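Local coordinates for GH127 beta-L-arabinofuranoside (Geobacillus stearothermophilus, PDB 4QK0), which probably hydrolyses terminal beta-L-arabinofuranosyl linkages as a family 127 glycoside hydrolase, at residues Q215-D229 with G246-E258. Residues are numbered along the deposited sequence; the frame is centred on the assembly and turned at random.
Sequences QYFIDQRGQQPYYFD and GYRYHQAHIPVRE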
ATOM      1  N   GLN A 215     -22.759 -17.926 -25.735  1.00 30.42           N
ATOM      2  CA  GLN A 215     -23.182 -18.822 -24.640  1.00 30.51           C
ATOM      3  C   GLN A 215     -22.189 -19.920 -24.353  1.00 27.47           C
ATOM      4  O   GLN A 215     -21.936 -20.252 -23.174  1.00 26.77           O
ATOM      5  CB  GLN A 215     -24.557 -19.464 -24.945  1.00 39.72           C
ATOM      6  CG  GLN A 215     -25.176 -20.169 -23.737  1.00 45.46           C
ATOM      7  CD  GLN A 215     -25.690 -19.167 -22.702  1.00 57.04           C
ATOM      8  OE1 GLN A 215     -26.537 -18.332 -23.027  1.00 66.63           O
ATOM      9  NE2 GLN A 215     -25.172 -19.220 -21.462  1.00 63.88           N
ATOM     10  N   TYR A 216     -21.629 -20.515 -25.409  1.00 24.15           N
ATOM     11  CA  TYR A 216     -20.651 -21.556 -25.215  1.00 26.47           C
ATOM     12  C   TYR A 216     -19.440 -21.015 -24.399  1.00 27.50           C
ATOM     13  O   TYR A 216     -18.952 -21.656 -23.482  1.00 26.82           O
ATOM     14  CB  TYR A 216     -20.127 -22.182 -26.554  1.00 28.01           C
ATOM     15  CG  TYR A 216     -18.759 -22.744 -26.323  1.00 27.89           C
ATOM     16  CD1 TYR A 216     -18.577 -23.930 -25.654  1.00 27.95           C
ATOM     17  CD2 TYR A 216     -17.623 -21.997 -26.643  1.00 27.63           C
ATOM     18  CE1 TYR A 216     -17.295 -24.397 -25.382  1.00 29.48           C
ATOM     19  CE2 TYR A 216     -16.355 -22.462 -26.386  1.00 24.51           C
ATOM     20  CZ  TYR A 216     -16.188 -23.616 -25.743  1.00 26.24           C
ATOM     21  OH  TYR A 216     -14.895 -24.036 -25.461  1.00 32.48           O
ATOM     22  N   PHE A 217     -18.916 -19.862 -24.792  1.00 26.52           N
ATOM     23  CA  PHE A 217     -17.691 -19.331 -24.126  1.00 25.57           C
ATOM     24  C   PHE A 217     -17.924 -19.058 -22.617  1.00 23.46           C
ATOM     25  O   PHE A 217     -17.115 -19.383 -21.784  1.00 20.08           O
ATOM     26  CB  PHE A 217     -17.256 -18.040 -24.824  1.00 23.82           C
ATOM     27  CG  PHE A 217     -16.443 -18.258 -26.097  1.00 22.44           C
ATOM     28  CD1 PHE A 217     -15.317 -19.030 -26.098  1.00 22.16           C
ATOM     29  CD2 PHE A 217     -16.818 -17.664 -27.262  1.00 22.04           C
ATOM     30  CE1 PHE A 217     -14.552 -19.189 -27.245  1.00 23.09           C
ATOM     31  CE2 PHE A 217     -16.061 -17.793 -28.405  1.00 20.91           C
ATOM     32  CZ  PHE A 217     -14.922 -18.569 -28.411  1.00 20.14           C
ATOM     33  N   ILE A 218     -19.074 -18.494 -22.319  1.00 25.88           N
ATOM     34  CA  ILE A 218     -19.496 -18.257 -20.954  1.00 28.68           C
ATOM     35  C   ILE A 218     -19.733 -19.550 -20.165  1.00 30.62           C
ATOM     36  O   ILE A 218     -19.260 -19.665 -19.033  1.00 32.14           O
ATOM     37  CB  ILE A 218     -20.750 -17.350 -20.940  1.00 30.34           C
ATOM     38  CG1 ILE A 218     -20.403 -15.939 -21.433  1.00 28.18           C
ATOM     39  CG2 ILE A 218     -21.394 -17.296 -19.576  1.00 31.67           C
ATOM     40  CD1 ILE A 218     -19.387 -15.197 -20.593  1.00 30.04           C
ATOM     41  N   ASP A 219     -20.424 -20.527 -20.751  1.00 29.22           N
ATOM     42  CA  ASP A 219     -20.699 -21.776 -20.015  1.00 30.99           C
ATOM     43  C   ASP A 219     -19.483 -22.622 -19.838  1.00 26.27           C
ATOM     44  O   ASP A 219     -19.418 -23.376 -18.886  1.00 23.91           O
ATOM     45  CB  ASP A 219     -21.824 -22.636 -20.664  1.00 34.19           C
ATOM     46  CG  ASP A 219     -23.157 -21.945 -20.634  1.00 35.41           C
ATOM     47  OD1 ASP A 219     -23.398 -21.086 -19.724  1.00 37.59           O
ATOM     48  OD2 ASP A 219     -23.985 -22.265 -21.521  1.00 43.44           O
ATOM     49  N   GLN A 220     -18.500 -22.476 -20.707  1.00 24.12           N
ATOM     50  CA  GLN A 220     -17.317 -23.325 -20.611  1.00 24.85           C
ATOM     51  C   GLN A 220     -16.258 -22.828 -19.605  1.00 24.58           C
ATOM     52  O   GLN A 220     -15.466 -23.608 -19.085  1.00 24.80           O
ATOM     53  CB  GLN A 220     -16.642 -23.415 -21.955  1.00 24.94           C
ATOM     54  CG  GLN A 220     -15.639 -24.538 -22.023  1.00 25.88           C
ATOM     55  CD  GLN A 220     -16.274 -25.925 -21.873  1.00 27.52           C
ATOM     56  OE1 GLN A 220     -17.431 -26.136 -22.185  1.00 30.77           O
ATOM     57  NE2 GLN A 220     -15.491 -26.867 -21.409  1.00 25.80           N
ATOM     58  N   ARG A 221     -16.268 -21.525 -19.345  1.00 27.43           N
ATOM     59  CA  ARG A 221     -15.294 -20.894 -18.458  1.00 25.42           C
ATOM     60  C   ARG A 221     -15.338 -21.486 -17.080  1.00 26.12           C
ATOM     61  O   ARG A 221     -16.404 -21.600 -16.451  1.00 26.36           O
ATOM     62  CB  ARG A 221     -15.517 -19.393 -18.376  1.00 26.18           C
ATOM     63  CG  ARG A 221     -14.274 -18.627 -18.053  1.00 26.93           C
ATOM     64  CD  ARG A 221     -14.547 -17.141 -17.912  1.00 27.70           C
ATOM     65  NE  ARG A 221     -13.272 -16.415 -17.891  1.00 24.44           N
ATOM     66  CZ  ARG A 221     -12.542 -16.124 -18.971  1.00 26.80           C
ATOM     67  NH1 ARG A 221     -12.957 -16.507 -20.178  1.00 26.80           N
ATOM     68  NH2 ARG A 221     -11.394 -15.454 -18.853  1.00 23.98           N
ATOM     69  N   GLY A 222     -14.161 -21.857 -16.604  1.00 28.71           N
ATOM     70  CA  GLY A 222     -14.030 -22.346 -15.238  1.00 33.05           C
ATOM     71  C   GLY A 222     -14.350 -23.814 -15.057  1.00 33.21           C
ATOM     72  O   GLY A 222     -14.221 -24.329 -13.965  1.00 32.83           O
ATOM     73  N   GLN A 223     -14.708 -24.498 -16.143  1.00 36.46           N
ATOM     74  CA  GLN A 223     -14.942 -25.932 -16.067  1.00 37.59           C
ATOM     75  C   GLN A 223     -13.630 -26.694 -15.881  1.00 36.86           C
ATOM     76  O   GLN A 223     -12.590 -26.322 -16.416  1.00 34.92           O
ATOM     77  CB  GLN A 223     -15.651 -26.475 -17.326  1.00 39.64           C
ATOM     78  CG  GLN A 223     -17.034 -25.919 -17.606  1.00 42.43           C
ATOM     79  CD  GLN A 223     -18.092 -26.090 -16.495  1.00 49.53           C
ATOM     80  OE1 GLN A 223     -19.066 -25.309 -16.423  1.00 45.34           O
ATOM     81  NE2 GLN A 223     -17.946 -27.117 -15.655  1.00 57.52           N
ATOM     82  N   GLN A 224     -13.710 -27.785 -15.136  1.00 38.81           N
ATOM     83  CA  GLN A 224     -12.594 -28.701 -14.951  1.00 43.16           C
ATOM     84  C   GLN A 224     -12.713 -29.791 -16.003  1.00 38.30           C
ATOM     85  O   GLN A 224     -13.808 -30.147 -16.382  1.00 38.68           O
ATOM     86  CB  GLN A 224     -12.639 -29.337 -13.561  1.00 46.48           C
ATOM     87  CG  GLN A 224     -12.662 -28.347 -12.407  1.00 49.24           C
ATOM     88  CD  GLN A 224     -11.287 -27.927 -11.929  1.00 56.62           C
ATOM     89  OE1 GLN A 224     -10.260 -28.380 -12.424  1.00 66.31           O
ATOM     90  NE2 GLN A 224     -11.265 -27.052 -10.936  1.00 59.47           N
ATOM     91  N   PRO A 225     -11.586 -30.355 -16.455  1.00 43.49           N
ATOM     92  CA  PRO A 225     -10.199 -29.949 -16.128  1.00 40.15           C
ATOM     93  C   PRO A 225      -9.954 -28.604 -16.809  1.00 36.06           C
ATOM     94  O   PRO A 225     -10.519 -28.333 -17.876  1.00 40.44           O
ATOM     95  CB  PRO A 225      -9.357 -31.067 -16.737  1.00 40.61           C
ATOM     96  CG  PRO A 225     -10.189 -31.578 -17.879  1.00 40.26           C
ATOM     97  CD  PRO A 225     -11.627 -31.390 -17.509  1.00 42.00           C
ATOM     98  N   TYR A 226      -9.180 -27.742 -16.176  1.00 36.47           N
ATOM     99  CA  TYR A 226      -9.013 -26.354 -16.646  1.00 32.47           C
ATOM    100  C   TYR A 226      -8.408 -26.280 -18.027  1.00 27.89           C
ATOM    101  O   TYR A 226      -7.313 -26.777 -18.263  1.00 29.08           O
ATOM    102  CB  TYR A 226      -8.107 -25.603 -15.674  1.00 36.88           C
ATOM    103  CG  TYR A 226      -8.715 -25.196 -14.334  1.00 36.68           C
ATOM    104  CD1 TYR A 226      -9.931 -24.559 -14.268  1.00 34.89           C
ATOM    105  CD2 TYR A 226      -8.016 -25.395 -13.152  1.00 40.16           C
ATOM    106  CE1 TYR A 226     -10.445 -24.137 -13.067  1.00 41.86           C
ATOM    107  CE2 TYR A 226      -8.522 -24.976 -11.939  1.00 38.28           C
ATOM    108  CZ  TYR A 226      -9.736 -24.350 -11.900  1.00 41.20           C
ATOM    109  OH  TYR A 226     -10.308 -23.948 -10.691  1.00 38.84           O
ATOM    110  N   TYR A 227      -9.107 -25.664 -18.955  1.00 28.44           N
ATOM    111  CA  TYR A 227      -8.534 -25.421 -20.272  1.00 27.78           C
ATOM    112  C   TYR A 227      -7.154 -24.764 -20.189  1.00 27.07           C
ATOM    113  O   TYR A 227      -6.235 -25.142 -20.927  1.00 28.78           O
ATOM    114  CB  TYR A 227      -9.463 -24.576 -21.141  1.00 26.74           C
ATOM    115  CG  TYR A 227      -8.785 -24.167 -22.409  1.00 30.48           C
ATOM    116  CD1 TYR A 227      -8.370 -25.121 -23.339  1.00 33.11           C
ATOM    117  CD2 TYR A 227      -8.508 -22.854 -22.671  1.00 30.79           C
ATOM    118  CE1 TYR A 227      -7.688 -24.755 -24.483  1.00 31.16           C
ATOM    119  CE2 TYR A 227      -7.848 -22.484 -23.813  1.00 33.61           C
ATOM    120  CZ  TYR A 227      -7.432 -23.426 -24.713  1.00 33.17           C
ATOM    121  OH  TYR A 227      -6.799 -23.016 -25.845  1.00 32.18           O
ATOM    122  N   PHE A 228      -6.985 -23.777 -19.312  1.00 27.52           N
ATOM    123  CA  PHE A 228      -5.695 -23.073 -19.291  1.00 28.61           C
ATOM    124  C   PHE A 228      -4.584 -23.972 -18.839  1.00 27.38           C
ATOM    125  O   PHE A 228      -3.435 -23.772 -19.218  1.00 28.73           O
ATOM    126  CB  PHE A 228      -5.746 -21.792 -18.414  1.00 25.23           C
ATOM    127  CG  PHE A 228      -6.636 -20.711 -18.946  1.00 24.49           C
ATOM    128  CD1 PHE A 228      -6.807 -20.505 -20.334  1.00 23.75           C
ATOM    129  CD2 PHE A 228      -7.285 -19.872 -18.087  1.00 23.82           C
ATOM    130  CE1 PHE A 228      -7.602 -19.498 -20.837  1.00 20.09           C
ATOM    131  CE2 PHE A 228      -8.094 -18.849 -18.586  1.00 24.06           C
ATOM    132  CZ  PHE A 228      -8.254 -18.670 -19.953  1.00 23.71           C
ATOM    133  N   ASP A 229      -4.895 -24.944 -17.984  1.00 30.75           N
ATOM    134  CA  ASP A 229      -3.863 -25.939 -17.599  1.00 32.77           C
ATOM    135  C   ASP A 229      -3.518 -26.842 -18.764  1.00 32.32           C
ATOM    136  O   ASP A 229      -2.366 -27.186 -18.958  1.00 34.68           O
ATOM    137  CB  ASP A 229      -4.314 -26.788 -16.392  1.00 34.10           C
ATOM    138  CG  ASP A 229      -4.196 -26.053 -15.072  1.00 35.18           C
ATOM    139  OD1 ASP A 229      -3.491 -25.017 -14.996  1.00 38.18           O
ATOM    140  OD2 ASP A 229      -4.856 -26.484 -14.102  1.00 44.51           O
ATOM    141  N   GLY A 246      -4.176 -17.164  -8.882  1.00 30.22           N
ATOM    142  CA  GLY A 246      -4.235 -18.006 -10.045  1.00 34.59           C
ATOM    143  C   GLY A 246      -5.377 -17.556 -10.984  1.00 33.46           C
ATOM    144  O   GLY A 246      -5.428 -16.398 -11.387  1.00 29.12           O
ATOM    145  N   TYR A 247      -6.287 -18.468 -11.287  1.00 29.39           N
ATOM    146  CA  TYR A 247      -7.258 -18.224 -12.335  1.00 30.08           C
ATOM    147  C   TYR A 247      -8.375 -17.351 -11.918  1.00 30.96           C
ATOM    148  O   TYR A 247      -9.185 -16.948 -12.745  1.00 32.40           O
ATOM    149  CB  TYR A 247      -7.777 -19.534 -12.882  1.00 29.40           C
ATOM    150  CG  TYR A 247      -6.724 -20.321 -13.623  1.00 29.92           C
ATOM    151  CD1 TYR A 247      -5.863 -19.693 -14.516  1.00 28.46           C
ATOM    152  CD2 TYR A 247      -6.572 -21.717 -13.401  1.00 30.23           C
ATOM    153  CE1 TYR A 247      -4.898 -20.408 -15.195  1.00 31.51           C
ATOM    154  CE2 TYR A 247      -5.633 -22.435 -14.107  1.00 31.89           C
ATOM    155  CZ  TYR A 247      -4.791 -21.773 -15.001  1.00 30.39           C
ATOM    156  OH  TYR A 247      -3.822 -22.485 -15.685  1.00 37.02           O
ATOM    157  N   ARG A 248      -8.421 -16.996 -10.648  1.00 29.58           N
ATOM    158  CA  ARG A 248      -9.284 -15.869 -10.257  1.00 29.71           C
ATOM    159  C   ARG A 248      -8.981 -14.612 -11.035  1.00 25.58           C
ATOM    160  O   ARG A 248      -9.875 -13.813 -11.305  1.00 21.27           O
ATOM    161  CB  ARG A 248      -9.121 -15.555  -8.776  1.00 32.95           C
ATOM    162  CG  ARG A 248      -9.635 -16.681  -7.894  1.00 38.71           C
ATOM    163  CD  ARG A 248      -9.028 -16.593  -6.507  1.00 42.43           C
ATOM    164  NE  ARG A 248      -9.470 -15.393  -5.822  1.00 41.77           N
ATOM    165  CZ  ARG A 248     -10.538 -15.322  -5.025  1.00 48.75           C
ATOM    166  NH1 ARG A 248     -11.315 -16.392  -4.860  1.00 48.10           N
ATOM    167  NH2 ARG A 248     -10.841 -14.163  -4.395  1.00 41.77           N
ATOM    168  N   TYR A 249      -7.728 -14.428 -11.425  1.00 23.96           N
ATOM    169  CA  TYR A 249      -7.382 -13.232 -12.210  1.00 24.07           C
ATOM    170  C   TYR A 249      -8.263 -13.093 -13.448  1.00 24.11           C
ATOM    171  O   TYR A 249      -8.752 -11.999 -13.759  1.00 22.84           O
ATOM    172  CB  TYR A 249      -5.953 -13.333 -12.670  1.00 23.36           C
ATOM    173  CG  TYR A 249      -5.464 -12.185 -13.530  1.00 21.82           C
ATOM    174  CD1 TYR A 249      -5.120 -10.969 -12.967  1.00 20.98           C
ATOM    175  CD2 TYR A 249      -5.248 -12.359 -14.897  1.00 21.73           C
ATOM    176  CE1 TYR A 249      -4.634  -9.920 -13.732  1.00 20.72           C
ATOM    177  CE2 TYR A 249      -4.714 -11.324 -15.696  1.00 21.24           C
ATOM    178  CZ  TYR A 249      -4.421 -10.114 -15.105  1.00 23.36           C
ATOM    179  OH  TYR A 249      -3.945  -9.090 -15.823  1.00 25.52           O
ATOM    180  N   HIS A 250      -8.469 -14.225 -14.121  1.00 23.93           N
ATOM    181  CA  HIS A 250      -9.304 -14.292 -15.352  1.00 26.68           C
ATOM    182  C   HIS A 250     -10.780 -14.703 -15.086  1.00 25.72           C
ATOM    183  O   HIS A 250     -11.526 -14.928 -16.026  1.00 24.66           O
ATOM    184  CB  HIS A 250      -8.767 -15.348 -16.305  1.00 24.25           C
ATOM    185  CG  HIS A 250      -7.299 -15.321 -16.485  1.00 26.23           C
ATOM    186  ND1 HIS A 250      -6.437 -16.043 -15.679  1.00 31.32           N
ATOM    187  CD2 HIS A 250      -6.523 -14.692 -17.396  1.00 24.85           C
ATOM    188  CE1 HIS A 250      -5.190 -15.832 -16.067  1.00 25.83           C
ATOM    189  NE2 HIS A 250      -5.218 -15.063 -17.136  1.00 27.01           N
ATOM    190  N   GLN A 251     -11.173 -14.799 -13.818  1.00 24.05           N
ATOM    191  CA  GLN A 251     -12.499 -15.282 -13.431  1.00 22.58           C
ATOM    192  C   GLN A 251     -12.829 -16.632 -14.110  1.00 22.57           C
ATOM    193  O   GLN A 251     -13.956 -16.866 -14.518  1.00 22.03           O
ATOM    194  CB  GLN A 251     -13.593 -14.238 -13.730  1.00 24.58           C
ATOM    195  CG  GLN A 251     -13.359 -12.891 -13.040  1.00 24.19           C
ATOM    196  CD  GLN A 251     -12.421 -11.949 -13.802  1.00 23.80           C
ATOM    197  OE1 GLN A 251     -12.267 -12.062 -15.024  1.00 24.82           O
ATOM    198  NE2 GLN A 251     -11.799 -11.022 -13.084  1.00 22.10           N
ATOM    199  N   ALA A 252     -11.819 -17.483 -14.176  1.00 21.91           N
ATOM    200  CA  ALA A 252     -11.896 -18.790 -14.729  1.00 24.30           C
ATOM    201  C   ALA A 252     -11.596 -19.843 -13.672  1.00 25.17           C
ATOM    202  O   ALA A 252     -11.175 -20.946 -14.006  1.00 28.77           O
ATOM    203  CB  ALA A 252     -10.927 -18.921 -15.879  1.00 25.64           C
ATOM    204  N   HIS A 253     -11.844 -19.525 -12.397  1.00 26.58           N
ATOM    205  CA  HIS A 253     -11.555 -20.422 -11.260  1.00 28.45           C
ATOM    206  C   HIS A 253     -12.695 -21.430 -11.037  1.00 29.79           C
ATOM    207  O   HIS A 253     -12.460 -22.574 -10.650  1.00 28.89           O
ATOM    208  CB  HIS A 253     -11.281 -19.631  -9.974  1.00 28.86           C
ATOM    209  CG  HIS A 253     -12.329 -18.618  -9.654  1.00 29.11           C
ATOM    210  ND1 HIS A 253     -12.689 -17.622 -10.534  1.00 28.61           N
ATOM    211  CD2 HIS A 253     -13.040 -18.388  -8.519  1.00 28.23           C
ATOM    212  CE1 HIS A 253     -13.623 -16.862  -9.983  1.00 29.06           C
ATOM    213  NE2 HIS A 253     -13.858 -17.311  -8.761  1.00 27.00           N
ATOM    214  N   ILE A 254     -13.912 -21.004 -11.316  1.00 33.43           N
ATOM    215  CA  ILE A 254     -15.111 -21.823 -11.194  1.00 33.78           C
ATOM    216  C   ILE A 254     -16.142 -21.310 -12.196  1.00 31.18           C
ATOM    217  O   ILE A 254     -16.029 -20.206 -12.679  1.00 29.18           O
ATOM    218  CB  ILE A 254     -15.748 -21.716  -9.777  1.00 36.04           C
ATOM    219  CG1 ILE A 254     -16.184 -20.266  -9.484  1.00 34.65           C
ATOM    220  CG2 ILE A 254     -14.804 -22.230  -8.716  1.00 37.51           C
ATOM    221  CD1 ILE A 254     -16.570 -20.008  -8.027  1.00 40.41           C
ATOM    222  N   PRO A 255     -17.184 -22.094 -12.463  1.00 28.23           N
ATOM    223  CA  PRO A 255     -18.117 -21.663 -13.456  1.00 27.17           C
ATOM    224  C   PRO A 255     -18.829 -20.391 -13.061  1.00 27.32           C
ATOM    225  O   PRO A 255     -19.021 -20.131 -11.879  1.00 29.42           O
ATOM    226  CB  PRO A 255     -19.077 -22.874 -13.580  1.00 29.17           C
ATOM    227  CG  PRO A 255     -18.236 -24.070 -13.195  1.00 29.05           C
ATOM    228  CD  PRO A 255     -17.373 -23.513 -12.078  1.00 30.59           C
ATOM    229  N   VAL A 256     -19.265 -19.624 -14.054  1.00 25.20           N
ATOM    230  CA  VAL A 256     -19.736 -18.286 -13.770  1.00 28.25           C
ATOM    231  C   VAL A 256     -20.940 -18.251 -12.834  1.00 31.76           C
ATOM    232  O   VAL A 256     -21.005 -17.360 -12.000  1.00 28.06           O
ATOM    233  CB  VAL A 256     -20.048 -17.464 -15.007  1.00 28.86           C
ATOM    234  CG1 VAL A 256     -18.794 -17.355 -15.865  1.00 28.06           C
ATOM    235  CG2 VAL A 256     -21.197 -18.060 -15.796  1.00 32.49           C
ATOM    236  N   ARG A 257     -21.833 -19.246 -12.923  1.00 29.57           N
ATOM    237  CA  ARG A 257     -22.998 -19.290 -12.054  1.00 33.40           C
ATOM    238  C   ARG A 257     -22.628 -19.578 -10.600  1.00 30.80           C
ATOM    239  O   ARG A 257     -23.402 -19.280  -9.724  1.00 37.12           O
ATOM    240  CB  ARG A 257     -24.071 -20.295 -12.549  1.00 35.54           C
ATOM    241  CG  ARG A 257     -24.713 -19.921 -13.878  1.00 36.04           C
ATOM    242  CD  ARG A 257     -25.435 -21.090 -14.527  1.00 33.24           C
ATOM    243  NE  ARG A 257     -25.978 -20.771 -15.856  1.00 30.21           N
ATOM    244  CZ  ARG A 257     -25.270 -20.784 -16.966  1.00 33.55           C
ATOM    245  NH1 ARG A 257     -23.954 -21.011 -16.925  1.00 37.45           N
ATOM    246  NH2 ARG A 257     -25.840 -20.505 -18.135  1.00 35.29           N
ATOM    247  N   GLU A 258     -21.450 -20.101 -10.330  1.00 30.53           N
ATOM    248  CA  GLU A 258     -21.041 -20.285  -8.945  1.00 31.58           C
ATOM    249  C   GLU A 258     -20.223 -19.093  -8.391  1.00 32.00           C
ATOM    250  O   GLU A 258     -19.836 -19.107  -7.233  1.00 32.62           O
ATOM    251  CB  GLU A 258     -20.202 -21.542  -8.840  1.00 35.32           C
ATOM    252  CG  GLU A 258     -21.012 -22.753  -9.240  1.00 41.79           C
ATOM    253  CD  GLU A 258     -20.175 -24.018  -9.434  1.00 47.66           C
ATOM    254  OE1 GLU A 258     -20.560 -24.789 -10.339  1.00 55.40           O
ATOM    255  OE2 GLU A 258     -19.158 -24.262  -8.723  1.00 44.85           O
TER
HETATM  256  O   HOH W   1     -18.908 -20.836 -16.808  1.00 24.25           O
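Arg221 grips the backbone carbonyl of His250. The extended chain of Arg221, CG anti to its N (chi1 -153°), carries the guanidinium edge there. Arg221 NE and NH2 both donate to His250 O, at 3.0 Å and 2.9 Å, nearly in the guanidinium plane; NH2 also bonds Asp189 O. Losing this group to a leucine would probably leave His250 O and Asp189 O without these donors. The charged pair is Arg257 with Asp219, met end-on: Arg257 NH1 and NH2 both bond Asp219 OD1, the nearer at 2.9 Å from NH1. Gln215 NE2 adds a third donor to OD1, and Asp285 pairs with Arg257 NH2.

Two tyrosine hydroxyls also donate. Tyr226 OH meets a lone pair of His253 O at 2.6 Å. Tyr247 OH reaches Asp229 OD1 from above the carboxylate plane.

Aromatic rings fill one end. The edge of Tyr247 points at a face of Tyr226, planes at 69°. The edge of Phe228 points at a face of His250.

Gly222 CA makes a CA-H...O contact of 3.4 Å with Ala252 O. Water 1 lies between Val256 N and the carbonyls Ile218 O and Arg221 O.

Side chains thus satisfy loop carbonyls, tying the 246-258 loop to the helix 208-220 to helix 227-234 connection in the catalytic domain.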